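Iron-sulfur cluster assembly scaffold protein IscU (PDB 1SU0) probably serves as a scaffold on which IscS assembles iron-sulfur clusters before they pass to other proteins, and here binds a zinc ion that probably stands in for a cluster. Local coordinates at residues 25-30 with 55-60; 46-51 with 136-141. All blocks are in the same frame, centred on the assembly; numbering follows the deposited sequence.

Interaction 1 of 2, residues 25-30 with 55-60; sequences GQLDGV and IEDIAF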
loop_
_atom_site.group_PDB
_atom_site.type_symbol
_atom_site.label_atom_id
_atom_site.label_comp_id
_atom_site.label_asym_id
_atom_site.label_seq_id
_atom_site.Cartn_x
_atom_site.Cartn_y
_atom_site.Cartn_z
ATOM N N GLY A 25 -9.286 -0.867 9.496
ATOM C CA GLY A 25 -10.633 -0.385 9.693
ATOM C C GLY A 25 -10.975 0.661 8.648
ATOM O O GLY A 25 -10.321 0.763 7.599
ATOM N N GLN A 26 -12.011 1.438 8.956
ATOM C CA GLN A 26 -12.582 2.423 8.044
ATOM C C GLN A 26 -12.801 3.733 8.785
ATOM O O GLN A 26 -13.164 3.732 9.965
ATOM C CB GLN A 26 -13.935 1.925 7.486
ATOM C CG GLN A 26 -13.916 0.503 6.880
ATOM C CD GLN A 26 -13.391 0.455 5.453
ATOM O OE1 GLN A 26 -12.195 0.210 5.216
ATOM N NE2 GLN A 26 -14.285 0.673 4.498
ATOM N N LEU A 27 -12.600 4.839 8.074
ATOM C CA LEU A 27 -12.846 6.175 8.598
ATOM C C LEU A 27 -14.319 6.540 8.463
ATOM O O LEU A 27 -14.988 6.120 7.514
ATOM C CB LEU A 27 -12.005 7.198 7.834
ATOM C CG LEU A 27 -10.485 6.999 7.805
ATOM C CD1 LEU A 27 -9.834 8.135 7.019
ATOM C CD2 LEU A 27 -9.899 6.906 9.206
ATOM N N ASP A 28 -14.807 7.342 9.406
ATOM C CA ASP A 28 -16.223 7.703 9.474
ATOM C C ASP A 28 -16.581 8.849 8.530
ATOM O O ASP A 28 -15.815 9.796 8.386
ATOM C CB ASP A 28 -16.609 8.085 10.909
ATOM C CG ASP A 28 -16.908 6.874 11.774
ATOM O OD1 ASP A 28 -16.091 5.926 11.760
ATOM O OD2 ASP A 28 -17.934 6.782 12.489
ATOM N N GLY A 29 -17.755 8.755 7.904
ATOM C CA GLY A 29 -18.247 9.770 6.984
ATOM C C GLY A 29 -17.413 9.954 5.724
ATOM O O GLY A 29 -17.445 11.026 5.123
ATOM N N VAL A 30 -16.681 8.912 5.325
ATOM C CA VAL A 30 -15.743 8.980 4.200
ATOM C C VAL A 30 -16.025 7.870 3.189
ATOM O O VAL A 30 -15.828 6.690 3.492
ATOM C CB VAL A 30 -14.275 8.843 4.685
ATOM C CG1 VAL A 30 -13.315 8.668 3.507
ATOM C CG2 VAL A 30 -13.870 10.055 5.522
ATOM N N ILE A 55 -3.139 14.358 2.888
ATOM C CA ILE A 55 -3.926 13.263 3.446
ATOM C C ILE A 55 -3.937 13.401 4.977
ATOM O O ILE A 55 -2.943 13.125 5.646
ATOM C CB ILE A 55 -3.364 11.889 2.972
ATOM C CG1 ILE A 55 -3.635 11.698 1.475
ATOM C CG2 ILE A 55 -3.972 10.731 3.760
ATOM C CD1 ILE A 55 -2.766 10.651 0.803
ATOM N N GLU A 56 -5.060 13.882 5.511
ATOM C CA GLU A 56 -5.279 13.974 6.957
ATOM C C GLU A 56 -5.139 12.585 7.580
ATOM O O GLU A 56 -4.298 12.370 8.452
ATOM C CB GLU A 56 -6.680 14.553 7.253
ATOM C CG GLU A 56 -6.764 15.553 8.412
ATOM C CD GLU A 56 -6.879 14.914 9.791
ATOM O OE1 GLU A 56 -7.213 13.705 9.887
ATOM O OE2 GLU A 56 -6.649 15.638 10.791
ATOM N N ASP A 57 -5.964 11.651 7.115
ATOM C CA ASP A 57 -5.962 10.285 7.640
ATOM C C ASP A 57 -6.373 9.244 6.583
ATOM O O ASP A 57 -6.948 9.583 5.542
ATOM C CB ASP A 57 -6.865 10.186 8.888
ATOM C CG ASP A 57 -6.428 9.073 9.856
ATOM O OD1 ASP A 57 -7.300 8.530 10.573
ATOM O OD2 ASP A 57 -5.245 8.670 9.967
ATOM N N ILE A 58 -6.061 7.981 6.880
ATOM C CA ILE A 58 -6.293 6.855 5.972
ATOM C C ILE A 58 -6.523 5.550 6.740
ATOM O O ILE A 58 -5.973 5.348 7.828
ATOM C CB ILE A 58 -5.095 6.711 5.003
ATOM C CG1 ILE A 58 -5.391 5.709 3.896
ATOM C CG2 ILE A 58 -3.783 6.367 5.753
ATOM C CD1 ILE A 58 -4.417 5.834 2.739
ATOM N N ALA A 59 -7.343 4.677 6.156
ATOM C CA ALA A 59 -7.727 3.416 6.771
ATOM C C ALA A 59 -8.171 2.411 5.716
ATOM O O ALA A 59 -8.723 2.785 4.671
ATOM C CB ALA A 59 -8.851 3.636 7.778
ATOM N N PHE A 60 -7.929 1.134 6.002
ATOM C CA PHE A 60 -8.273 0.067 5.074
ATOM C C PHE A 60 -8.721 -1.242 5.736
ATOM O O PHE A 60 -8.398 -1.557 6.888
ATOM C CB PHE A 60 -7.123 -0.224 4.112
ATOM C CG PHE A 60 -6.182 -1.266 4.616
ATOM C CD1 PHE A 60 -6.352 -2.602 4.262
ATOM C CD2 PHE A 60 -5.139 -0.912 5.484
ATOM C CE1 PHE A 60 -5.509 -3.575 4.757
ATOM C CE2 PHE A 60 -4.292 -1.863 5.973
ATOM C CZ PHE A 60 -4.472 -3.204 5.613
#
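A single weak backbone bond is the one hydrogen bond that joins the loop 25-30 to the strand 55-60: G25 N reaches F60 O at 2.8 Å, but its N-H...O angle is only 128°. At the backbone geometry of G25 a side chain would collide with the carbonyl oxygen before it, which accounts for glycine here. The touching parts run 141° apart, roughly antiparallel, with G25 opposite F60 and Q26 opposite A59.

Beyond that end the methyls of L27 and A59 lie against each other and against oxygens of D57 and G25. L27 holds CG anti to its carbonyl carbon (chi1 -57°), and its forked tip crosses D57 obliquely. CD2 lies 3.7 Å from A59 CB and 3.4 Å from D57 OD1, while CD1 rests 3.6 Å from D57 O. A59 CB also meets G25 O at 3.2 Å, so the methyl sits between the loop backbone and the leucine.

The strand is an outermost one of the three-stranded antiparallel sheet, and E56 and D57 both face K49 in a classic beta bulge. T47 OG1 of the adjacent strand accepts a hydrogen bond from L27 N and bonds weakly to A59 O. This hydroxyl thus bridges loop and strand, adding polar fixing to a direct contact that has one weak bond.

Interaction 2 of 2, residues 46-51 with 136-141; sequences LTVKFD and KEAIKR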
loop_
_atom_site.group_PDB
_atom_site.type_symbol
_atom_site.label_atom_id
_atom_site.label_comp_id
_atom_site.label_asym_id
_atom_site.label_seq_id
_atom_site.Cartn_x
_atom_site.Cartn_y
_atom_site.Cartn_z
ATOM N N LEU A 46 -10.646 1.257 1.030
ATOM C CA LEU A 46 -9.675 2.228 1.461
ATOM C C LEU A 46 -10.386 3.577 1.581
ATOM O O LEU A 46 -10.616 4.248 0.578
ATOM C CB LEU A 46 -8.552 2.290 0.413
ATOM C CG LEU A 46 -7.177 2.903 0.738
ATOM C CD1 LEU A 46 -6.857 4.045 -0.187
ATOM C CD2 LEU A 46 -7.041 3.338 2.194
ATOM N N THR A 47 -10.767 3.945 2.802
ATOM C CA THR A 47 -11.258 5.293 3.086
ATOM C C THR A 47 -10.086 6.257 3.245
ATOM O O THR A 47 -9.184 6.000 4.042
ATOM C CB THR A 47 -12.075 5.328 4.380
ATOM O OG1 THR A 47 -11.291 4.809 5.458
ATOM C CG2 THR A 47 -13.304 4.427 4.292
ATOM N N VAL A 48 -10.097 7.366 2.509
ATOM C CA VAL A 48 -9.047 8.374 2.670
ATOM C C VAL A 48 -9.634 9.751 2.958
ATOM O O VAL A 48 -10.546 10.227 2.265
ATOM C CB VAL A 48 -8.126 8.471 1.446
ATOM C CG1 VAL A 48 -7.027 9.494 1.684
ATOM C CG2 VAL A 48 -7.513 7.118 1.137
ATOM N N LYS A 49 -9.082 10.379 3.989
ATOM C CA LYS A 49 -9.440 11.731 4.384
ATOM C C LYS A 49 -8.374 12.712 3.891
ATOM O O LYS A 49 -7.180 12.455 4.022
ATOM C CB LYS A 49 -9.549 11.791 5.908
ATOM C CG LYS A 49 -10.047 13.105 6.475
ATOM C CD LYS A 49 -10.210 13.001 7.982
ATOM C CE LYS A 49 -10.544 14.342 8.595
ATOM N NZ LYS A 49 -11.838 14.870 8.085
ATOM N N PHE A 50 -8.824 13.810 3.299
ATOM C CA PHE A 50 -7.969 14.948 2.965
ATOM C C PHE A 50 -8.527 16.178 3.683
ATOM O O PHE A 50 -9.734 16.430 3.625
ATOM C CB PHE A 50 -7.954 15.200 1.451
ATOM C CG PHE A 50 -7.809 13.951 0.630
ATOM C CD1 PHE A 50 -8.923 13.162 0.342
ATOM C CD2 PHE A 50 -6.558 13.551 0.152
ATOM C CE1 PHE A 50 -8.796 12.005 -0.409
ATOM C CE2 PHE A 50 -6.424 12.383 -0.602
ATOM C CZ PHE A 50 -7.539 11.612 -0.883
ATOM N N ASP A 51 -7.667 16.920 4.378
ATOM C CA ASP A 51 -8.079 18.162 5.037
ATOM C C ASP A 51 -7.689 19.345 4.164
ATOM O O ASP A 51 -8.477 20.270 3.966
ATOM C CB ASP A 51 -7.484 18.262 6.454
ATOM C CG ASP A 51 -6.354 19.271 6.563
ATOM O OD1 ASP A 51 -6.633 20.448 6.865
ATOM O OD2 ASP A 51 -5.158 18.973 6.374
ATOM N N LYS A 136 -4.584 5.574 -5.662
ATOM C CA LYS A 136 -4.633 6.379 -6.889
ATOM C C LYS A 136 -6.063 6.849 -7.178
ATOM O O LYS A 136 -6.303 8.013 -7.518
ATOM C CB LYS A 136 -4.124 5.569 -8.079
ATOM C CG LYS A 136 -2.594 5.378 -8.132
ATOM C CD LYS A 136 -2.231 4.947 -9.542
ATOM C CE LYS A 136 -0.838 4.415 -9.677
ATOM N NZ LYS A 136 -0.788 3.633 -10.955
ATOM N N GLU A 137 -7.012 5.932 -7.005
ATOM C CA GLU A 137 -8.412 6.224 -7.251
ATOM C C GLU A 137 -8.965 7.206 -6.222
ATOM O O GLU A 137 -9.704 8.139 -6.583
ATOM C CB GLU A 137 -9.237 4.941 -7.247
ATOM C CG GLU A 137 -9.414 4.315 -8.626
ATOM C CD GLU A 137 -8.212 3.481 -9.045
ATOM O OE1 GLU A 137 -7.057 3.988 -8.969
ATOM O OE2 GLU A 137 -8.442 2.310 -9.450
ATOM N N ALA A 138 -8.610 6.992 -4.954
ATOM C CA ALA A 138 -9.067 7.852 -3.853
ATOM C C ALA A 138 -8.660 9.323 -4.024
ATOM O O ALA A 138 -9.457 10.240 -3.830
ATOM C CB ALA A 138 -8.569 7.323 -2.525
ATOM N N ILE A 139 -7.410 9.533 -4.385
ATOM C CA ILE A 139 -6.867 10.869 -4.591
ATOM C C ILE A 139 -7.599 11.537 -5.750
ATOM O O ILE A 139 -8.133 12.664 -5.633
ATOM C CB ILE A 139 -5.375 10.730 -4.885
ATOM C CG1 ILE A 139 -4.629 10.449 -3.579
ATOM C CG2 ILE A 139 -4.844 11.952 -5.571
ATOM C CD1 ILE A 139 -3.216 9.997 -3.766
ATOM N N LYS A 140 -7.664 10.811 -6.862
ATOM C CA LYS A 140 -8.304 11.313 -8.070
ATOM C C LYS A 140 -9.836 11.437 -7.890
ATOM O O LYS A 140 -10.558 11.756 -8.832
ATOM C CB LYS A 140 -7.891 10.442 -9.273
ATOM C CG LYS A 140 -8.769 9.240 -9.574
ATOM C CD LYS A 140 -8.859 8.980 -11.083
ATOM C CE LYS A 140 -10.146 8.266 -11.458
ATOM N NZ LYS A 140 -11.341 9.080 -11.115
ATOM N N ARG A 141 -10.283 11.200 -6.656
ATOM C CA ARG A 141 -11.666 11.243 -6.225
ATOM C C ARG A 141 -12.513 10.250 -7.007
ATOM O O ARG A 141 -13.120 10.608 -8.015
ATOM C CB ARG A 141 -12.224 12.668 -6.282
ATOM C CG ARG A 141 -11.668 13.568 -5.180
ATOM C CD ARG A 141 -11.864 15.051 -5.445
ATOM N NE ARG A 141 -11.089 15.481 -6.601
ATOM C CZ ARG A 141 -11.143 16.692 -7.137
ATOM N NH1 ARG A 141 -11.937 17.631 -6.628
ATOM N NH2 ARG A 141 -10.389 16.973 -8.193
#
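Helix-on-sheet packing in the NifU-like alpha/beta fold brings the last turn of helix 122-139 against strand 43-50, the middle strand of the antiparallel sheet. The surface buried between the segments is 174 Å², and no hydrogen bond crosses between them.

K136 turns its side chain away from the strand, although its carbonyl oxygen still accepts K140 N at 3.2 Å at the end of the helix. E137 follows on another side of the helix, touching V33 and L35 of strand 33-36.

A138 comes closest to the strand backbone, its CA lying 6.5 Å from that of V48. Its methyl points at the sheet, and V48 CG2, set anti to the valine carbonyl carbon, meets A138 CB at 3.8 Å. L46 CD1 makes a looser approach to the same methyl, at 4.4 Å. The close spacing of the two backbones is consistent with a one-carbon side chain at the interface.

I139 follows, with CG1 anti to its carbonyl carbon (chi1 -77°). Its side chain crosses that of F50 at about a right angle and also touches K84, A87 and L88 of helix 84-97. K140 then leaves helical geometry.

The far end of the F50 ring, swung towards the helix by chi1 -44°, closes the contact: CE2 stands 4.0 Å from I139 CG1, and CZ lies 3.8 Å from A138 O.

How the interactions relate
Neighbouring strands of one antiparallel sheet carry the two contacts, whose centres lie about 9 Å apart. Interaction 2 is a buried helix-to-sheet contact, wholly apolar between its side chains; interaction 1 is only partly buried, sets a loop against an outermost strand, 55-63, and mixes backbone polarity with aliphatic packing. The backbone pair D57 O and K49 N, 2.8 Å apart, is a probable hydrogen bond tying the strands together. Alternation along strand 43-50 sends T47, whose CB points away from helix 122-139, to the loop and V48 to the helix. L46 reaches both contacts: it faces the helix, yet its CD2 also packs against I58 CG1 at 3.4 Å.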